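Long-range contact in (R)-specific enoyl-CoA hydratase (Pseudomonas aeruginosa, PDB 5CPG), which probably catalyses the reversible, (R)-specific hydration of trans-2-enoyl-CoA to (R)-3-hydroxyacyl-CoA, as hydratase 2 enzymes of the MaoC family do: residues A[21-26]-A[97-102]. Residues are numbered along the deposited sequence; the frame is centred on the assembly and turned at random.
Sequences SSIAER and DDLKVE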
# COMPACT_ATOMS: atom_id res chain seq x y z
N SER A 21 8.60 5.38 -11.04
CA SER A 21 7.27 5.95 -11.17
C SER A 21 7.31 7.45 -10.89
O SER A 21 7.98 7.90 -9.98
CB SER A 21 6.29 5.27 -10.23
OG SER A 21 4.98 5.80 -10.40
N SER A 22 6.60 8.23 -11.70
CA SER A 22 6.53 9.64 -11.42
C SER A 22 5.40 9.89 -10.43
O SER A 22 4.43 9.16 -10.45
CB SER A 22 6.30 10.42 -12.71
OG SER A 22 5.15 9.88 -13.36
N ILE A 23 5.53 10.89 -9.58
CA ILE A 23 4.46 11.24 -8.64
C ILE A 23 3.63 12.41 -9.18
O ILE A 23 3.93 13.58 -8.94
CB ILE A 23 5.02 11.60 -7.26
CG1 ILE A 23 5.98 10.49 -6.80
CG2 ILE A 23 3.87 11.73 -6.27
CD1 ILE A 23 5.35 9.15 -6.76
N ALA A 24 2.57 12.07 -9.87
CA ALA A 24 1.76 13.09 -10.52
C ALA A 24 0.46 13.24 -9.77
O ALA A 24 0.13 12.47 -8.88
CB ALA A 24 1.50 12.68 -11.99
N GLU A 25 -0.30 14.25 -10.13
CA GLU A 25 -1.56 14.52 -9.46
C GLU A 25 -2.46 13.28 -9.50
O GLU A 25 -3.16 12.96 -8.57
CB GLU A 25 -2.27 15.69 -10.15
CG GLU A 25 -3.62 16.00 -9.52
CD GLU A 25 -4.37 17.15 -10.14
OE1 GLU A 25 -4.52 17.14 -11.38
OE2 GLU A 25 -4.82 18.04 -9.38
N ARG A 26 -2.42 12.59 -10.61
CA ARG A 26 -3.32 11.48 -10.82
C ARG A 26 -2.99 10.33 -9.88
O ARG A 26 -3.87 9.62 -9.44
CB ARG A 26 -3.18 11.06 -12.28
CG ARG A 26 -4.30 10.36 -12.87
CD ARG A 26 -4.06 10.33 -14.36
NE ARG A 26 -4.42 9.01 -14.82
CZ ARG A 26 -5.61 8.69 -15.32
NH1 ARG A 26 -6.54 9.63 -15.46
NH2 ARG A 26 -5.85 7.45 -15.67
N ASP A 97 7.75 14.71 -7.47
CA ASP A 97 8.93 13.88 -7.26
C ASP A 97 8.90 12.71 -8.23
O ASP A 97 7.86 12.44 -8.82
CB ASP A 97 8.98 13.36 -5.81
CG ASP A 97 9.37 14.43 -4.82
OD1 ASP A 97 9.79 15.52 -5.23
OD2 ASP A 97 9.28 14.19 -3.60
N ASP A 98 10.04 12.01 -8.42
CA ASP A 98 10.07 10.77 -9.21
C ASP A 98 10.69 9.73 -8.31
O ASP A 98 11.71 10.00 -7.71
CB ASP A 98 10.91 10.90 -10.48
CG ASP A 98 10.21 11.68 -11.57
OD1 ASP A 98 9.32 11.10 -12.23
OD2 ASP A 98 10.60 12.85 -11.79
N LEU A 99 10.09 8.56 -8.25
CA LEU A 99 10.62 7.55 -7.33
C LEU A 99 11.22 6.39 -8.09
O LEU A 99 10.74 5.99 -9.14
CB LEU A 99 9.51 7.03 -6.39
CG LEU A 99 8.85 8.09 -5.56
CD1 LEU A 99 7.80 7.42 -4.65
CD2 LEU A 99 9.87 8.85 -4.73
N LYS A 100 12.26 5.81 -7.51
CA LYS A 100 12.84 4.59 -8.01
C LYS A 100 12.82 3.53 -6.92
O LYS A 100 13.39 3.76 -5.84
CB LYS A 100 14.29 4.84 -8.48
CG LYS A 100 15.02 3.58 -8.88
CD LYS A 100 16.46 3.90 -9.22
CE LYS A 100 17.10 4.74 -8.09
NZ LYS A 100 18.54 5.13 -8.33
N VAL A 101 12.11 2.44 -7.17
CA VAL A 101 12.14 1.28 -6.30
C VAL A 101 13.35 0.44 -6.67
O VAL A 101 13.56 0.13 -7.86
CB VAL A 101 10.87 0.42 -6.42
CG1 VAL A 101 11.05 -0.87 -5.64
CG2 VAL A 101 9.65 1.21 -5.94
N GLU A 102 14.15 0.12 -5.68
CA GLU A 102 15.27 -0.80 -5.87
C GLU A 102 15.00 -2.08 -5.09
O GLU A 102 14.79 -2.02 -3.89
CB GLU A 102 16.59 -0.18 -5.43
CG GLU A 102 17.74 -1.16 -5.72
CD GLU A 102 19.07 -0.82 -5.08
OE1 GLU A 102 19.14 -0.55 -3.85
OE2 GLU A 102 20.08 -0.82 -5.82
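I23 lays the end of its longer branch against L99: I23 CD1 comes to 3.7 Å from L99 CD1 and almost as near to L99 CG, the two side chains crossing at a slant. I23 CG1 stands anti to its own carbonyl carbon, beside the backbone N (chi1 -51°), where it lies over the carbonyl of D97, 3.4 Å from D97 O; a second turn (chi2 -57°) carries CD1 on to L99. Two branched aliphatic chains suit this buried side of the sheet, where both also touch V93.

Beneath them the backbones pair antiparallel. S21 and L99 form a hydrogen-bonded pair: S21 N gives to L99 O at 2.9 Å, and L99 N returns a nearly straight bond to S21 O at 2.8 Å, with an N-H...O angle of 173°. One step beyond the strand end, I23 N still reaches D97 O at 2.9 Å, so one more backbone bond holds the chain as it leaves the strand for helix 25-35.

Between these rungs S22 faces D98 as a non-hydrogen-bonded pair, where both residues are exposed and a hydroxyl and a carboxylate can be hydrated. D98 OD1 lies against the methylene of S22, 3.1 Å from S22 CB, a tight contact that is not a hydrogen bond. D97 turns the end of its carboxylate away from I23; its oxygens are taken by K94 N and Q123 NE2, which satisfies a buried acid.

In the hotdog fold, strand 16-22 is an outermost strand of the sheet within this chain, and this contact zips its last residues to the start of strand 98-109. Helix 62-73 packs on the side carrying S21 and L99, with L66 meeting S21 and L62 meeting I23, while strand 113-121 flanks 98-109 and sends V120 against L99.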